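Side-chain contacts in hydrogenase 3 maturation protease (Escherichia coli, PDB 2E85), which cleaves a 32-residue peptide from the C terminus of the HycE precursor, the large subunit of hydrogenase 3, during maturation of that enzyme: residues B[49-52]-B[53-57]; B[118-122]-B[123-127]; B[137-140]-B[141-144]; B[88-91]-B[92-96]. The protein carries 1 engineered substitution. All coordinates share one frame; numbering follows the deposited sequence.

From the N terminus, contact 1 comes first, on helix 50-56, which it packs on strands 6-11 and 38-43. Contact 4 follows in the loop from helix 81-86 to helix 97-108, where it closes a tight turn. Contact 2 closes another turn in the loop after strand 111-116, and contact 3 finishes the series, setting the end of helix 129-141 against helix 21-31. All four are local, so none nests in or crosses another. Contacts 1 and 2 lie on opposite sides of the chain's centre, as do contacts 3 and 4. Contacts 1 and 4, about 7 Å apart at their nearest atoms, both touch the second subunit of the crystal assembly.

Contact 1: B[49-52]-B[53-57]; sequences DIVA and IRELR. With CA (calcium ion), chain E.
Helix 50-56 is a short amphipathic helix in which the carbonyl oxygens of Ile-50, Val-51 and Ala-52 accept i to i+4 hydrogen bonds from the backbone N of Arg-54, Glu-55 and Leu-56, and Asp-49 O accepts one from Ile-53 N. The bond from Arg-54 N to Ile-50 O measures 2.9 Å; that from Ile-53 N to Asp-49 O is longer, 3.2 Å. One flank of the helix is polar and is organised by water 1. This water donates to Val-51 O at 3.0 Å and to Glu-55 OE2 at 2.8 Å, and it accepts from Arg-54 NE at 2.9 Å, lying in the guanidinium plane at its edge. A bend in the Glu-55 chain (chi2 -54°) folds the carboxylate back to the water, and a bend in Arg-54 (chi3 -47°) turns NE to it. Arginine suits this place because its methylenes pack on Ile-50, CG lying 4.2 Å from Ile-50 CG2, while its guanidinium reaches the water and the second subunit. The Val-51 side chain slants across it, CG2 nearest NH2. NH1 hydrogen-bonds OD1 of Asn-98 of the second subunit, whose Tyr-99 makes a cation-pi contact with the same group. Ile-53 and Leu-56, branched and apolar, face strands 6-11 and 38-43 instead. Asp-49 chelates a calcium ion through OD1 at 2.6 Å and OD2 at 2.5 Å; two waters and Gly-42, Ala-45 and Asn-48 complete the site. The ion probably offsets part of the Asp-49 charge, and one water with three bonds links Arg-54 NE, Glu-55 OE2 and Val-51 O.

Contact 2: B[118-122]-B[123-127]; sequences PDIVG and FYYPM
Ile-120 and Tyr-125 meet because of their first torsions: chi1 of 66° puts Ile-120 CG1 in the crowded position between its own N and carbonyl carbon, reaching for the tyrosine, and chi1 of -72° sets Tyr-125 CG beside its backbone N, which lays the ring back over Gly-122. The two side chains slant past each other, Ile-120 CB standing 3.9 Å from Tyr-125 CD2 and CG1 4.0 Å from the same atom. The terminal methyl CD1 sits at the ring edge, though its modelled approach to the tyrosine is too short to be trusted. Over one ring face comes Gly-122, whose CA makes a CH-pi contact 3.5 Å from the centroid and 13° off the ring normal. Glycine is needed here, since a beta carbon would run into Tyr-125 CE2. An alanine in place of Ile-120 would lose CG1 and the methyl beyond it, which would probably strip part of the apolar flank from the ring edge and leave the tyrosine freer to swing off the glycine. The backbone closes a type II beta turn from Gly-122 to Tyr-125 by a hydrogen bond from Tyr-125 N to Gly-122 O, 3.1 Å long. Tyr-124 has the positive phi that this turn asks of its third residue, a place more often given to glycine. Asp-18 OD2 receives Asp-119 N and Ile-120 N, and the Val-121 side chain is about 4 Å from that of Asp-19, a nickel ligand by similarity. The turn lies within the surface loop between strand 111-116 and helix 129-141, and Asp-18 and Asp-19, beside residues 118-121, belong to the loop between strand 6-11 and helix 21-31.

Contact 3: B[137-140]-B[141-144]; sequences TVYQ and RLEG. With CA (calcium ion), chain H.
Tyr-139 O is gripped twice: Leu-142 N donates to it at 3.2 Å, and water 5 donates to it at 2.8 Å. The same water accepts from Glu-143 N at 2.7 Å, bridging Tyr-139 O and Glu-143 N. One residue earlier, Arg-141 N bonds Val-138 O at 2.9 Å, also between residues three apart. Water 6 bridges Gln-140 O and Glu-143 O, donating to both. Thr-137 and Arg-141 run side by side and point the same way, the methyl CG2 of the threonine 3.6 Å from Arg-141 NH2. Water 4 joins the same pair, donating to Thr-137 O and accepting from Arg-141 NE at 3.0 Å, a position the arginine chain reaches by bending at chi2 (-140°). NH1 bonds Gly-149 O and the guanidinium makes a cation-pi contact with Phe-151; an arginine is apt, since its length and several N-H groups let it reach the water, Gly-149 O and Phe-151 together. On the buried side Leu-142 CD1 lies 4.3 Å from Tyr-139 CD1, oblique to the ring, and Leu-142 also packs on Cys-29 of helix 21-31. A serine in place of Leu-142 would probably open a gap beside the tyrosine ring and against that helix. Glu-143 extends away to chelate a calcium ion with OE1, at 2.4 Å, and OE2, the remaining ligands being five waters. Near the C-terminal turn of helix 129-141, then, water supplies partners to the carbonyls, and a hydrated ion probably offsets the charge of the glutamate.

Contact 4: B[88-91]-B[92-96]; sequences FMMT and THNMP
Backbone bonds come first: Thr-91 N donates to Met-95 O at 2.8 Å, and Asn-94 N donates to Thr-91 O at 2.9 Å to close a type I beta turn from Thr-91 to Asn-94. A single beta bridge pairs Met-90 with Pro-96 beside it, and Met-90 CA makes a CA-H...O contact of 3.4 Å with Met-95 O. Asn-94 has positive phi, which asparagine tolerates better than most residues. Side-chain polar bonds all converge on the hydroxyl of Thr-91. With chi1 of 70° its OG1 turns inward, accepting His-93 N at 3.2 Å, an ST turn, and Met-95 N, also at 3.2 Å. Glu-47 OE2 is a third hydrogen-bonding partner of this atom, and a threonine serves because it brings a hydroxyl and a methyl on one carbon. The apolar contacts use that methyl and two methionines: Thr-91 CG2 touches Met-95 CG at 3.7 Å, and the bent Met-90 chain curls its CE to 3.8 Å from Pro-96 CB. In a van der Waals contact of a polar group, the Asn-94 side chain crosses that of Met-90 at about a right angle, its amide ND2 3.7 Å from Met-90 CB. Thr-92 CG2 lies over the centre of the His-93 ring. In the crystal assembly that ring stacks on His-93 of the second subunit, and Met-95 packs on its counterpart there. The Thr-91 hydroxyl, with its three partners, probably steadies the turn that carries His-93, a nickel ligand by similarity.

Contact 1: B[49-52]-B[53-57]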
loop_
_atom_site.group_PDB
_atom_site.type_symbol
_atom_site.label_atom_id
_atom_site.label_comp_id
_atom_site.label_asym_id
_atom_site.label_seq_id
_atom_site.Cartn_x
_atom_site.Cartn_y
_atom_site.Cartn_z
ATOM N N ASP B 49 1.340 -4.452 8.277
ATOM C CA ASP B 49 0.615 -4.432 9.554
ATOM C C ASP B 49 -0.891 -4.395 9.294
ATOM O O ASP B 49 -1.703 -4.543 10.213
ATOM C CB ASP B 49 1.033 -3.223 10.419
ATOM C CG ASP B 49 2.565 -3.137 10.622
ATOM O OD1 ASP B 49 3.201 -4.174 10.927
ATOM O OD2 ASP B 49 3.133 -2.035 10.439
ATOM N N ILE B 50 -1.251 -4.172 8.033
ATOM C CA ILE B 50 -2.659 -3.959 7.663
ATOM C C ILE B 50 -3.549 -5.176 7.931
ATOM O O ILE B 50 -4.649 -5.048 8.520
ATOM C CB ILE B 50 -2.784 -3.501 6.188
ATOM C CG1 ILE B 50 -2.104 -2.143 5.999
ATOM C CG2 ILE B 50 -4.247 -3.430 5.777
ATOM C CD1 ILE B 50 -2.653 -0.945 6.823
ATOM N N VAL B 51 -3.079 -6.353 7.529
ATOM C CA VAL B 51 -3.883 -7.574 7.691
ATOM C C VAL B 51 -4.275 -7.798 9.167
ATOM O O VAL B 51 -5.451 -8.050 9.451
ATOM C CB VAL B 51 -3.198 -8.803 7.050
ATOM C CG1 VAL B 51 -3.958 -10.091 7.383
ATOM C CG2 VAL B 51 -3.151 -8.617 5.527
ATOM N N ALA B 52 -3.319 -7.635 10.082
ATOM C CA ALA B 52 -3.583 -7.791 11.521
ATOM C C ALA B 52 -4.569 -6.763 12.037
ATOM O O ALA B 52 -5.458 -7.096 12.812
ATOM C CB ALA B 52 -2.286 -7.710 12.322
ATOM N N ILE B 53 -4.385 -5.508 11.630
ATOM C CA ILE B 53 -5.291 -4.440 12.059
ATOM C C ILE B 53 -6.717 -4.753 11.617
ATOM O O ILE B 53 -7.645 -4.648 12.404
ATOM C CB ILE B 53 -4.838 -3.074 11.544
ATOM C CG1 ILE B 53 -3.485 -2.702 12.173
ATOM C CG2 ILE B 53 -5.891 -1.983 11.886
ATOM C CD1 ILE B 53 -3.382 -2.681 13.706
ATOM N N ARG B 54 -6.897 -5.175 10.366
ATOM C CA ARG B 54 -8.258 -5.476 9.882
ATOM C C ARG B 54 -8.892 -6.635 10.646
ATOM O O ARG B 54 -10.090 -6.585 10.971
ATOM C CB ARG B 54 -8.259 -5.810 8.391
ATOM C CG ARG B 54 -7.841 -4.699 7.486
ATOM C CD ARG B 54 -8.097 -5.108 6.031
ATOM N NE ARG B 54 -7.620 -6.458 5.684
ATOM C CZ ARG B 54 -7.419 -6.883 4.434
ATOM N NH1 ARG B 54 -7.629 -6.055 3.413
ATOM N NH2 ARG B 54 -6.977 -8.121 4.196
ATOM N N GLU B 55 -8.082 -7.645 10.958
ATOM C CA GLU B 55 -8.517 -8.837 11.693
ATOM C C GLU B 55 -8.909 -8.532 13.137
ATOM O O GLU B 55 -9.790 -9.202 13.704
ATOM C CB GLU B 55 -7.452 -9.940 11.623
ATOM C CG GLU B 55 -7.275 -10.552 10.224
ATOM C CD GLU B 55 -8.585 -11.071 9.631
ATOM O OE1 GLU B 55 -9.292 -11.829 10.333
ATOM O OE2 GLU B 55 -8.910 -10.709 8.467
ATOM N N LEU B 56 -8.281 -7.504 13.715
ATOM C CA LEU B 56 -8.623 -7.025 15.065
ATOM C C LEU B 56 -10.023 -6.394 15.110
ATOM O O LEU B 56 -10.626 -6.284 16.194
ATOM C CB LEU B 56 -7.552 -6.054 15.563
ATOM C CG LEU B 56 -6.271 -6.698 16.099
ATOM C CD1 LEU B 56 -5.156 -5.618 16.179
ATOM C CD2 LEU B 56 -6.503 -7.385 17.458
ATOM N N ARG B 57 -10.537 -6.019 13.937
ATOM C CA ARG B 57 -11.860 -5.380 13.810
ATOM C C ARG B 57 -12.053 -4.200 14.784
ATOM O O ARG B 57 -13.048 -4.138 15.543
ATOM C CB ARG B 57 -12.966 -6.420 13.968
ATOM C CG ARG B 57 -12.867 -7.567 12.954
ATOM C CD ARG B 57 -13.952 -8.594 13.175
ATOM N NE ARG B 57 -13.865 -9.115 14.534
ATOM C CZ ARG B 57 -14.647 -10.056 15.053
ATOM N NH1 ARG B 57 -15.606 -10.627 14.323
ATOM N NH2 ARG B 57 -14.456 -10.437 16.311
HETATM CA CA CA E . 5.319 -3.144 9.784
HETATM O O HOH W 1 -7.218 -8.929 7.146
HETATM O O HOH W 2 6.312 -5.145 10.890
HETATM O O HOH W 3 7.649 -3.016 8.987
#

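Contact 2: B[118-122]-B[123-127]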
loop_
_atom_site.group_PDB
_atom_site.type_symbol
_atom_site.label_atom_id
_atom_site.label_comp_id
_atom_site.label_asym_id
_atom_site.label_seq_id
_atom_site.Cartn_x
_atom_site.Cartn_y
_atom_site.Cartn_z
ATOM N N PRO B 118 10.281 15.127 14.092
ATOM C CA PRO B 118 11.647 14.798 14.488
ATOM C C PRO B 118 12.602 15.949 14.274
ATOM O O PRO B 118 12.311 16.918 13.530
ATOM C CB PRO B 118 12.026 13.662 13.541
ATOM C CG PRO B 118 11.307 13.970 12.297
ATOM C CD PRO B 118 9.936 14.517 12.793
ATOM N N ASP B 119 13.746 15.832 14.925
ATOM C CA ASP B 119 14.847 16.726 14.677
ATOM C C ASP B 119 15.904 16.044 13.870
ATOM O O ASP B 119 16.226 16.474 12.753
ATOM C CB ASP B 119 15.464 17.247 15.963
ATOM C CG ASP B 119 16.369 18.474 15.704
ATOM O OD1 ASP B 119 16.422 18.857 14.503
ATOM O OD2 ASP B 119 17.012 18.977 16.665
ATOM N N ILE B 120 16.477 15.003 14.449
ATOM C CA ILE B 120 17.570 14.294 13.772
ATOM C C ILE B 120 17.111 12.886 13.426
ATOM O O ILE B 120 16.563 12.152 14.258
ATOM C CB ILE B 120 18.905 14.294 14.603
ATOM C CG1 ILE B 120 18.750 13.477 15.906
ATOM C CG2 ILE B 120 19.434 15.774 14.805
ATOM C CD1 ILE B 120 18.871 12.000 15.784
ATOM N N VAL B 121 17.380 12.495 12.184
ATOM C CA VAL B 121 17.014 11.162 11.699
ATOM C C VAL B 121 18.185 10.629 10.935
ATOM O O VAL B 121 18.567 11.179 9.907
ATOM C CB VAL B 121 15.754 11.201 10.785
ATOM C CG1 VAL B 121 15.459 9.804 10.174
ATOM C CG2 VAL B 121 14.513 11.749 11.551
ATOM N N GLY B 122 18.749 9.533 11.429
ATOM C CA GLY B 122 19.938 8.948 10.850
ATOM C C GLY B 122 20.322 7.701 11.606
ATOM O O GLY B 122 19.962 7.523 12.776
ATOM N N PHE B 123 21.076 6.848 10.918
ATOM C CA PHE B 123 21.417 5.541 11.433
ATOM C C PHE B 123 22.212 5.605 12.727
ATOM O O PHE B 123 23.304 6.208 12.779
ATOM C CB PHE B 123 22.163 4.723 10.379
ATOM C CG PHE B 123 22.453 3.326 10.812
ATOM C CD1 PHE B 123 21.422 2.396 10.937
ATOM C CD2 PHE B 123 23.757 2.935 11.114
ATOM C CE1 PHE B 123 21.675 1.100 11.352
ATOM C CE2 PHE B 123 24.030 1.633 11.522
ATOM C CZ PHE B 123 22.983 0.707 11.635
ATOM N N TYR B 124 21.665 4.974 13.765
ATOM C CA TYR B 124 22.300 4.925 15.092
ATOM C C TYR B 124 22.379 6.278 15.835
ATOM O O TYR B 124 23.098 6.406 16.839
ATOM C CB TYR B 124 23.700 4.303 15.000
ATOM C CG TYR B 124 23.844 2.848 15.405
ATOM C CD1 TYR B 124 23.224 1.833 14.689
ATOM C CD2 TYR B 124 24.659 2.492 16.482
ATOM C CE1 TYR B 124 23.398 0.492 15.044
ATOM C CE2 TYR B 124 24.834 1.164 16.850
ATOM C CZ TYR B 124 24.202 0.171 16.128
ATOM O OH TYR B 124 24.386 -1.151 16.491
ATOM N N TYR B 125 21.621 7.276 15.377
ATOM C CA TYR B 125 21.522 8.541 16.112
ATOM C C TYR B 125 20.734 8.320 17.418
ATOM O O TYR B 125 19.840 7.444 17.480
ATOM C CB TYR B 125 20.762 9.578 15.283
ATOM C CG TYR B 125 21.482 10.161 14.081
ATOM C CD1 TYR B 125 22.742 9.678 13.652
ATOM C CD2 TYR B 125 20.905 11.208 13.370
ATOM C CE1 TYR B 125 23.364 10.217 12.534
ATOM C CE2 TYR B 125 21.514 11.745 12.254
ATOM C CZ TYR B 125 22.760 11.262 11.853
ATOM O OH TYR B 125 23.351 11.804 10.725
ATOM N N PRO B 126 21.014 9.137 18.453
ATOM C CA PRO B 126 20.206 9.109 19.660
ATOM C C PRO B 126 18.878 9.814 19.375
ATOM O O PRO B 126 18.756 10.488 18.342
ATOM C CB PRO B 126 21.038 9.932 20.643
ATOM C CG PRO B 126 21.748 10.935 19.756
ATOM C CD PRO B 126 22.109 10.130 18.549
ATOM N N MET B 127 17.893 9.621 20.240
ATOM C CA MET B 127 16.661 10.422 20.204
ATOM C C MET B 127 16.897 11.740 20.945
ATOM O O MET B 127 17.572 11.766 21.987
ATOM C CB MET B 127 15.518 9.631 20.858
ATOM C CG MET B 127 14.184 10.349 20.968
ATOM S SD MET B 127 12.870 9.254 21.574
ATOM C CE MET B 127 13.298 7.786 20.631
#

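Contact 3: B[137-140]-B[141-144]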
loop_
_atom_site.group_PDB
_atom_site.type_symbol
_atom_site.label_atom_id
_atom_site.label_comp_id
_atom_site.label_asym_id
_atom_site.label_seq_id
_atom_site.Cartn_x
_atom_site.Cartn_y
_atom_site.Cartn_z
ATOM N N THR B 137 4.064 12.878 26.120
ATOM C CA THR B 137 2.822 13.634 26.030
ATOM C C THR B 137 1.698 12.787 25.409
ATOM O O THR B 137 0.591 12.723 25.929
ATOM C CB THR B 137 3.021 14.975 25.261
ATOM O OG1 THR B 137 3.986 15.767 25.961
ATOM C CG2 THR B 137 1.715 15.753 25.187
ATOM N N VAL B 138 2.004 12.110 24.315
ATOM C CA VAL B 138 1.026 11.300 23.614
ATOM C C VAL B 138 0.626 10.119 24.522
ATOM O O VAL B 138 -0.538 9.789 24.649
ATOM C CB VAL B 138 1.568 10.838 22.227
ATOM C CG1 VAL B 138 0.596 9.894 21.576
ATOM C CG2 VAL B 138 1.777 12.052 21.292
ATOM N N TYR B 139 1.614 9.531 25.179
ATOM C CA TYR B 139 1.391 8.368 26.036
ATOM C C TYR B 139 0.410 8.699 27.146
ATOM O O TYR B 139 -0.475 7.916 27.430
ATOM C CB TYR B 139 2.726 7.870 26.599
ATOM C CG TYR B 139 2.623 6.864 27.711
ATOM C CD1 TYR B 139 2.304 5.520 27.442
ATOM C CD2 TYR B 139 2.864 7.247 29.033
ATOM C CE1 TYR B 139 2.226 4.593 28.460
ATOM C CE2 TYR B 139 2.760 6.351 30.056
ATOM C CZ TYR B 139 2.451 5.020 29.765
ATOM O OH TYR B 139 2.359 4.104 30.786
ATOM N N GLN B 140 0.555 9.894 27.713
ATOM C CA GLN B 140 -0.285 10.340 28.813
ATOM C C GLN B 140 -1.683 10.721 28.358
ATOM O O GLN B 140 -2.567 10.934 29.188
ATOM C CB GLN B 140 0.390 11.494 29.547
ATOM C CG GLN B 140 1.632 11.014 30.285
ATOM C CD GLN B 140 1.368 10.118 31.514
ATOM O OE1 GLN B 140 0.230 9.956 31.964
ATOM N NE2 GLN B 140 2.441 9.563 32.074
ATOM N N ARG B 141 -1.897 10.807 27.054
ATOM C CA ARG B 141 -3.253 11.100 26.593
ATOM C C ARG B 141 -3.991 9.859 26.162
ATOM O O ARG B 141 -5.171 9.927 25.860
ATOM C CB ARG B 141 -3.263 12.170 25.508
ATOM C CG ARG B 141 -2.719 13.457 26.112
ATOM C CD ARG B 141 -3.394 14.706 25.716
ATOM N NE ARG B 141 -2.428 15.758 25.938
ATOM C CZ ARG B 141 -2.301 16.816 25.162
ATOM N NH1 ARG B 141 -3.148 16.974 24.150
ATOM N NH2 ARG B 141 -1.352 17.717 25.418
ATOM N N LEU B 142 -3.295 8.721 26.125
ATOM C CA LEU B 142 -3.935 7.468 25.646
ATOM C C LEU B 142 -5.106 7.023 26.532
ATOM O O LEU B 142 -6.122 6.527 26.045
ATOM C CB LEU B 142 -2.912 6.336 25.509
ATOM C CG LEU B 142 -1.863 6.444 24.419
ATOM C CD1 LEU B 142 -0.856 5.299 24.502
ATOM C CD2 LEU B 142 -2.478 6.508 22.989
ATOM N N GLU B 143 -4.961 7.205 27.839
ATOM C CA GLU B 143 -6.035 6.805 28.724
ATOM C C GLU B 143 -7.174 7.812 28.614
ATOM O O GLU B 143 -6.971 9.009 28.770
ATOM C CB GLU B 143 -5.533 6.721 30.149
ATOM C CG GLU B 143 -6.670 6.554 31.141
ATOM C CD GLU B 143 -6.156 6.450 32.535
ATOM O OE1 GLU B 143 -5.207 5.660 32.750
ATOM O OE2 GLU B 143 -6.697 7.154 33.421
ATOM N N GLY B 144 -8.367 7.334 28.302
ATOM C CA GLY B 144 -9.495 8.245 28.152
ATOM C C GLY B 144 -9.474 9.139 26.919
ATOM O O GLY B 144 -10.254 10.092 26.833
HETATM CA CA CA H . -5.103 5.896 35.136
HETATM O O HOH W 4 -0.428 14.506 27.787
HETATM O O HOH W 5 -2.670 7.780 29.157
HETATM O O HOH W 6 -5.093 10.500 29.891
HETATM O O HOH W 7 -5.631 4.181 36.007
HETATM O O HOH W 8 -3.724 7.674 34.497
HETATM O O HOH W 9 -3.636 6.328 36.960
HETATM O O HOH W 10 -6.470 7.277 36.596
HETATM O O HOH W 11 -2.820 4.522 34.571
#

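Contact 4: B[88-91]-B[92-96]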
loop_
_atom_site.group_PDB
_atom_site.type_symbol
_atom_site.label_atom_id
_atom_site.label_comp_id
_atom_site.label_asym_id
_atom_site.label_seq_id
_atom_site.Cartn_x
_atom_site.Cartn_y
_atom_site.Cartn_z
ATOM N N PHE B 88 1.670 14.362 -0.512
ATOM C CA PHE B 88 2.382 13.169 -1.059
ATOM C C PHE B 88 3.254 12.492 -0.004
ATOM O O PHE B 88 4.400 12.086 -0.273
ATOM C CB PHE B 88 3.197 13.507 -2.326
ATOM C CG PHE B 88 2.349 13.935 -3.492
ATOM C CD1 PHE B 88 1.872 12.994 -4.414
ATOM C CD2 PHE B 88 2.012 15.280 -3.664
ATOM C CE1 PHE B 88 1.074 13.395 -5.502
ATOM C CE2 PHE B 88 1.210 15.691 -4.738
ATOM C CZ PHE B 88 0.738 14.746 -5.656
ATOM N N MET B 89 2.709 12.345 1.201
ATOM C CA MET B 89 3.390 11.547 2.232
ATOM C C MET B 89 3.500 10.096 1.732
ATOM O O MET B 89 2.507 9.516 1.264
ATOM C CB MET B 89 2.630 11.589 3.558
ATOM C CG MET B 89 2.620 12.950 4.236
ATOM S SD MET B 89 1.890 12.992 5.911
ATOM C CE MET B 89 2.416 11.489 6.519
ATOM N N MET B 90 4.707 9.542 1.831
ATOM C CA MET B 90 5.010 8.176 1.353
ATOM C C MET B 90 5.447 7.219 2.459
ATOM O O MET B 90 6.036 7.610 3.464
ATOM C CB MET B 90 6.108 8.219 0.271
ATOM C CG MET B 90 5.896 9.203 -0.873
ATOM S SD MET B 90 4.607 8.619 -2.022
ATOM C CE MET B 90 3.381 9.835 -1.857
ATOM N N THR B 91 5.150 5.938 2.283
ATOM C CA THR B 91 5.761 4.933 3.149
ATOM C C THR B 91 7.200 4.715 2.687
ATOM O O THR B 91 7.613 5.247 1.657
ATOM C CB THR B 91 5.006 3.579 3.086
ATOM O OG1 THR B 91 5.206 2.971 1.807
ATOM C CG2 THR B 91 3.494 3.779 3.304
ATOM N N THR B 92 7.939 3.900 3.443
ATOM C CA THR B 92 9.321 3.559 3.088
ATOM C C THR B 92 9.397 2.836 1.725
ATOM O O THR B 92 10.467 2.776 1.101
ATOM C CB THR B 92 10.024 2.737 4.199
ATOM O OG1 THR B 92 11.418 2.596 3.878
ATOM C CG2 THR B 92 9.395 1.363 4.346
ATOM N N HIS B 93 8.255 2.325 1.257
ATOM C CA HIS B 93 8.212 1.574 -0.010
ATOM C C HIS B 93 7.696 2.433 -1.152
ATOM O O HIS B 93 7.370 1.935 -2.246
ATOM C CB HIS B 93 7.359 0.301 0.141
ATOM C CG HIS B 93 7.883 -0.635 1.184
ATOM N ND1 HIS B 93 9.159 -1.154 1.130
ATOM C CD2 HIS B 93 7.312 -1.142 2.305
ATOM C CE1 HIS B 93 9.360 -1.932 2.180
ATOM N NE2 HIS B 93 8.256 -1.944 2.907
ATOM N N ASN B 94 7.593 3.734 -0.871
ATOM C CA ASN B 94 7.024 4.701 -1.799
ATOM C C ASN B 94 5.578 4.439 -2.201
ATOM O O ASN B 94 5.153 4.803 -3.294
ATOM C CB ASN B 94 7.916 4.932 -3.018
ATOM C CG ASN B 94 9.089 5.869 -2.702
ATOM O OD1 ASN B 94 10.208 5.656 -3.143
ATOM N ND2 ASN B 94 8.821 6.907 -1.932
ATOM N N MET B 95 4.818 3.844 -1.295
ATOM C CA MET B 95 3.367 3.803 -1.419
ATOM C C MET B 95 2.800 5.110 -0.850
ATOM O O MET B 95 3.208 5.535 0.239
ATOM C CB MET B 95 2.817 2.542 -0.723
ATOM C CG MET B 95 1.695 2.652 0.234
ATOM S SD MET B 95 0.651 1.176 0.031
ATOM C CE MET B 95 0.281 1.666 -1.695
ATOM N N PRO B 96 1.874 5.756 -1.578
ATOM C CA PRO B 96 1.276 6.957 -0.975
ATOM C C PRO B 96 0.473 6.624 0.287
ATOM O O PRO B 96 -0.386 5.746 0.292
ATOM C CB PRO B 96 0.378 7.521 -2.085
ATOM C CG PRO B 96 0.234 6.431 -3.081
ATOM C CD PRO B 96 1.375 5.495 -2.937
#